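Local coordinates for positive phenol-degradative gene regulator (Ralstonia sp. E2, PDB 5FRW), which probably acts as a phenol-responsive, sigma54-dependent transcription activator that binds ATP and DNA, here represented by its phenol- and zinc-binding sensor domain, at residues G93-G98 against T159-A164; P112-I117 against H125-W130. All coordinates share one frame; numbering follows the deposited sequence.

Contact 1 of 2, residues G93-G98 against T159-A164; sequences GMLEMG and TGYTSA. With IPH (phenol), chain C.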
# COMPACT_ATOMS: atom_id res chain seq x y z
N GLY A 93 2.42 -2.75 27.26
CA GLY A 93 1.83 -3.84 26.49
C GLY A 93 0.93 -3.32 25.38
O GLY A 93 0.83 -3.91 24.30
N MET A 94 0.27 -2.19 25.65
CA MET A 94 -0.54 -1.53 24.63
C MET A 94 0.34 -0.80 23.62
O MET A 94 0.09 -0.84 22.42
CB MET A 94 -1.53 -0.58 25.28
CG MET A 94 -2.85 -1.26 25.61
SD MET A 94 -4.28 -0.19 25.44
CE MET A 94 -3.83 1.18 26.50
N LEU A 95 1.37 -0.12 24.12
CA LEU A 95 2.31 0.56 23.25
C LEU A 95 2.90 -0.41 22.25
O LEU A 95 3.02 -0.10 21.07
CB LEU A 95 3.44 1.21 24.08
CG LEU A 95 4.53 2.02 23.35
CD1 LEU A 95 5.68 1.16 22.84
CD2 LEU A 95 3.92 2.85 22.23
N GLU A 96 3.25 -1.60 22.73
CA GLU A 96 4.09 -2.54 21.99
C GLU A 96 3.37 -3.11 20.76
O GLU A 96 3.98 -3.62 19.83
CB GLU A 96 4.54 -3.65 22.94
CG GLU A 96 5.52 -4.64 22.35
CD GLU A 96 5.91 -5.70 23.36
OE1 GLU A 96 5.01 -6.17 24.10
OE2 GLU A 96 7.11 -6.05 23.42
N MET A 97 2.05 -2.97 20.77
CA MET A 97 1.21 -3.37 19.68
C MET A 97 1.53 -2.62 18.40
O MET A 97 1.45 -3.16 17.32
CB MET A 97 -0.24 -3.16 20.09
CG MET A 97 -0.60 -4.07 21.22
SD MET A 97 -0.96 -5.61 20.40
CE MET A 97 -2.20 -4.89 19.31
N GLY A 98 1.92 -1.36 18.55
CA GLY A 98 2.40 -0.58 17.42
C GLY A 98 3.56 -1.27 16.73
O GLY A 98 3.44 -1.59 15.56
N THR A 159 4.46 8.15 14.99
CA THR A 159 3.90 9.39 15.51
C THR A 159 2.37 9.32 15.70
O THR A 159 1.85 9.69 16.76
CB THR A 159 4.24 10.55 14.58
OG1 THR A 159 5.66 10.75 14.56
CG2 THR A 159 3.56 11.83 15.03
N GLY A 160 1.67 8.84 14.68
CA GLY A 160 0.22 8.71 14.73
C GLY A 160 -0.24 7.65 15.71
O GLY A 160 -1.14 7.91 16.52
N TYR A 161 0.39 6.49 15.69
CA TYR A 161 0.04 5.41 16.61
C TYR A 161 0.24 5.84 18.07
O TYR A 161 -0.63 5.65 18.92
CB TYR A 161 0.88 4.15 16.33
CG TYR A 161 0.55 3.03 17.29
CD1 TYR A 161 1.20 2.92 18.51
CD2 TYR A 161 -0.46 2.11 16.98
CE1 TYR A 161 0.86 1.93 19.41
CE2 TYR A 161 -0.79 1.11 17.86
CZ TYR A 161 -0.13 1.03 19.08
OH TYR A 161 -0.46 0.03 19.97
N THR A 162 1.40 6.42 18.37
CA THR A 162 1.72 6.74 19.75
C THR A 162 0.92 7.91 20.26
O THR A 162 0.50 7.93 21.41
CB THR A 162 3.20 7.04 19.91
OG1 THR A 162 3.96 6.00 19.25
CG2 THR A 162 3.57 7.11 21.39
N SER A 163 0.69 8.88 19.38
CA SER A 163 -0.11 10.04 19.76
C SER A 163 -1.56 9.64 20.03
O SER A 163 -2.14 10.04 21.04
CB SER A 163 -0.06 11.12 18.69
OG SER A 163 1.28 11.53 18.47
N ALA A 164 -2.15 8.84 19.15
CA ALA A 164 -3.52 8.38 19.36
C ALA A 164 -3.62 7.56 20.65
O ALA A 164 -4.62 7.61 21.37
CB ALA A 164 -4.01 7.56 18.17
C1 IPH C . 6.85 1.66 15.62
C2 IPH C . 7.61 2.17 16.67
C3 IPH C . 6.98 2.74 17.76
C4 IPH C . 5.60 2.80 17.80
C5 IPH C . 4.84 2.29 16.75
C6 IPH C . 5.46 1.72 15.65
O1 IPH C . 7.48 1.09 14.50
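Tyr161 of helix 152-166 spans the gap to segment 93-98, where helix 91-95 gives way to helix 97-104, and most of the contact is made by its ring and hydroxyl. The polar part centres on a hydrogen bond from Tyr161 OH to Met94 O, 2.7 Å long. That oxygen lies at the ring edge, in the ring plane, while the hydroxyl sits 17° off the carbonyl plane of Met94. The acceptor belongs to helix 91-95, where the same carbonyl takes a weak backbone bond from Met97 N. Gly98 N is also near, 3.1 Å from Tyr161 OH.

The aromatic part is a CH-pi contact. Gly98 CA stands over the centre of one face of the Tyr161 ring, 3.5 Å from the centroid and 14° off the ring normal. Gly98 has no side chain, and its CA can lie directly on the ring. Tyr161 has CG anti to the backbone N (chi1 180°), which carries its ring across to the backbone of Gly98.

Apolar contacts flank the ring: Leu95 CD2 lies 4.3 Å from Tyr161 CE1, and Met97 CB packs near the hydroxyl end. Ala79 and Ala82 of helix 60-83 also touch the Tyr161 side chain. Thr162 borders the bound phenol, its OG1 3.9 Å from phenol C4 and hydrogen-bonded to Ala158 O and Tyr172 OH.

A hydrogen bond at the hydroxyl and a CH-pi contact on one face would together restrict both the position and the rotation of this buried ring, tying helix 152-166, in the V4R region, to two short helices beside the phenol pocket.

Contact 2 of 2, residues P112-I117 against H125-W130; sequences PLTVDI and HGEFLW. With IPH (phenol), chain C.
Glu127 O is gripped by two backbone amides of the neighbouring strand, Leu113 N at 2.7 Å and Thr114 N at 3.3 Å. Neither bond is straight, with N-H...O angles of 149° and 139°. Beyond this fork the pairing is regular: Glu127 N donates to Thr114 O, and the Asp116–His125 pair exchanges two bonds, the one from His125 N to Asp116 O being 2.7 Å long. Two successive residues facing one make a classic beta bulge in the antiparallel hairpin of strands 109-118 and 123-131, shifting the register by one between Pro112 and Thr114. Strand 109-118 is the outermost strand of the sheet within this chain, and strand 185-191 pairs with the other side of 123-131.

The bulged Leu113 points toward the partner strand and lays CD1 4.0 Å from Leu129 CB. On the face bearing Thr114 and Glu127, these two side chains run alongside each other, Thr114 CG2 against the Glu127 carboxylate.

The other face carries Pro112, Val115 and Phe128. Val115 CG2 approaches Phe128 CZ obliquely at 3.8 Å, and Pro112 CA and CB lie against CD2 of the same ring. Phe128 CG is anti to its carbonyl carbon (chi1 -53°), which turns the ring back across Gly126 and presents one face to the bound phenol, whose C3 sits 3.6 Å above the ring centre. Two residues on, Trp130 NE1 donates to phenol O1 over 3.0 Å, and His102 ND1 is hydrogen-bonded to the same ligand.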
# COMPACT_ATOMS: atom_id res chain seq x y z
N PRO A 112 11.69 -2.69 20.42
CA PRO A 112 11.78 -1.61 21.40
C PRO A 112 13.13 -1.64 22.10
O PRO A 112 13.54 -2.70 22.57
CB PRO A 112 10.65 -1.94 22.38
CG PRO A 112 9.72 -2.82 21.61
CD PRO A 112 10.60 -3.63 20.72
N LEU A 113 13.83 -0.52 22.15
CA LEU A 113 15.13 -0.47 22.83
C LEU A 113 14.96 -0.12 24.31
O LEU A 113 15.36 -0.88 25.19
CB LEU A 113 16.05 0.51 22.13
CG LEU A 113 16.57 -0.06 20.82
CD1 LEU A 113 17.21 1.04 19.96
CD2 LEU A 113 17.55 -1.19 21.11
N THR A 114 14.36 1.02 24.60
CA THR A 114 13.80 1.22 25.93
C THR A 114 12.62 2.17 25.87
O THR A 114 12.60 3.13 25.09
CB THR A 114 14.84 1.75 26.95
OG1 THR A 114 14.30 1.64 28.28
CG2 THR A 114 15.21 3.20 26.68
N VAL A 115 11.61 1.88 26.67
CA VAL A 115 10.38 2.63 26.63
C VAL A 115 9.93 3.00 28.03
O VAL A 115 9.70 2.14 28.88
CB VAL A 115 9.25 1.85 25.94
CG1 VAL A 115 7.94 2.65 26.01
CG2 VAL A 115 9.62 1.49 24.50
N ASP A 116 9.80 4.29 28.25
CA ASP A 116 9.20 4.79 29.47
C ASP A 116 7.84 5.37 29.08
O ASP A 116 7.78 6.38 28.38
CB ASP A 116 10.13 5.83 30.11
CG ASP A 116 9.48 6.64 31.24
OD1 ASP A 116 8.45 6.20 31.81
OD2 ASP A 116 10.03 7.72 31.56
N ILE A 117 6.75 4.70 29.48
CA ILE A 117 5.41 5.16 29.11
C ILE A 117 4.39 5.17 30.27
O ILE A 117 4.27 4.20 31.02
CB ILE A 117 4.80 4.32 27.96
CG1 ILE A 117 3.39 4.81 27.63
CG2 ILE A 117 4.78 2.83 28.30
CD1 ILE A 117 2.84 4.26 26.34
N HIS A 125 8.73 8.30 26.69
CA HIS A 125 10.05 8.40 26.10
C HIS A 125 10.34 7.05 25.48
O HIS A 125 10.42 6.05 26.19
CB HIS A 125 11.09 8.78 27.17
CG HIS A 125 12.41 9.18 26.60
ND1 HIS A 125 13.43 8.27 26.36
CD2 HIS A 125 12.89 10.39 26.21
CE1 HIS A 125 14.48 8.90 25.87
NE2 HIS A 125 14.18 10.19 25.76
N GLY A 126 10.47 7.00 24.15
CA GLY A 126 10.68 5.74 23.47
C GLY A 126 11.77 5.70 22.41
O GLY A 126 11.83 6.55 21.52
N GLU A 127 12.64 4.71 22.49
CA GLU A 127 13.61 4.47 21.44
C GLU A 127 13.49 3.03 20.92
O GLU A 127 13.34 2.08 21.69
CB GLU A 127 15.05 4.76 21.92
CG GLU A 127 15.26 4.62 23.43
CD GLU A 127 16.57 5.25 23.95
OE1 GLU A 127 16.85 6.44 23.67
OE2 GLU A 127 17.33 4.53 24.64
N PHE A 128 13.51 2.90 19.60
CA PHE A 128 13.25 1.62 18.95
C PHE A 128 14.30 1.40 17.88
O PHE A 128 14.77 2.36 17.28
CB PHE A 128 11.86 1.58 18.30
CG PHE A 128 10.73 1.93 19.24
CD1 PHE A 128 10.46 3.25 19.54
CD2 PHE A 128 9.95 0.94 19.80
CE1 PHE A 128 9.42 3.58 20.41
CE2 PHE A 128 8.92 1.26 20.67
CZ PHE A 128 8.65 2.58 20.98
N LEU A 129 14.64 0.14 17.65
CA LEU A 129 15.45 -0.27 16.51
C LEU A 129 14.52 -0.68 15.36
O LEU A 129 13.50 -1.34 15.58
CB LEU A 129 16.37 -1.42 16.92
CG LEU A 129 16.89 -2.45 15.90
CD1 LEU A 129 18.00 -1.88 15.05
CD2 LEU A 129 17.39 -3.71 16.60
N TRP A 130 14.85 -0.24 14.15
CA TRP A 130 14.15 -0.61 12.94
C TRP A 130 15.05 -1.42 12.03
O TRP A 130 16.03 -0.89 11.50
CB TRP A 130 13.67 0.61 12.17
CG TRP A 130 12.36 1.18 12.63
CD1 TRP A 130 11.46 0.62 13.50
CD2 TRP A 130 11.79 2.43 12.22
NE1 TRP A 130 10.37 1.45 13.65
CE2 TRP A 130 10.55 2.57 12.87
CE3 TRP A 130 12.22 3.45 11.36
CZ2 TRP A 130 9.73 3.68 12.69
CZ3 TRP A 130 11.39 4.57 11.19
CH2 TRP A 130 10.16 4.66 11.84
C1 IPH C . 6.85 1.66 15.62
C2 IPH C . 7.61 2.17 16.67
C3 IPH C . 6.98 2.74 17.76
C4 IPH C . 5.60 2.80 17.80
C5 IPH C . 4.84 2.29 16.75
C6 IPH C . 5.46 1.72 15.65
O1 IPH C . 7.48 1.09 14.50

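How the contacts relate
The centres of the two contacts lie about 11 Å apart, and both touch the bound phenol. Along the chain the hairpin of contact 2 is nested within the loop closed by contact 1: segment 93-98 comes first, helix 97-104 leads into strand 109-118, strand 123-131 returns, and 159-164 follows on helix 152-166. Leu95 joins them directly, with CD1 3.8 Å from Phe128 CZ and CB 3.8 Å from Ile117 CD1, so helix 91-95 packs on the sheet face that carries Val115 and Phe128. Contact 1 thus supplies helical wall and contact 2 sheet wall to one pocket, built from both the aromatic-catabolism activator and V4R family regions.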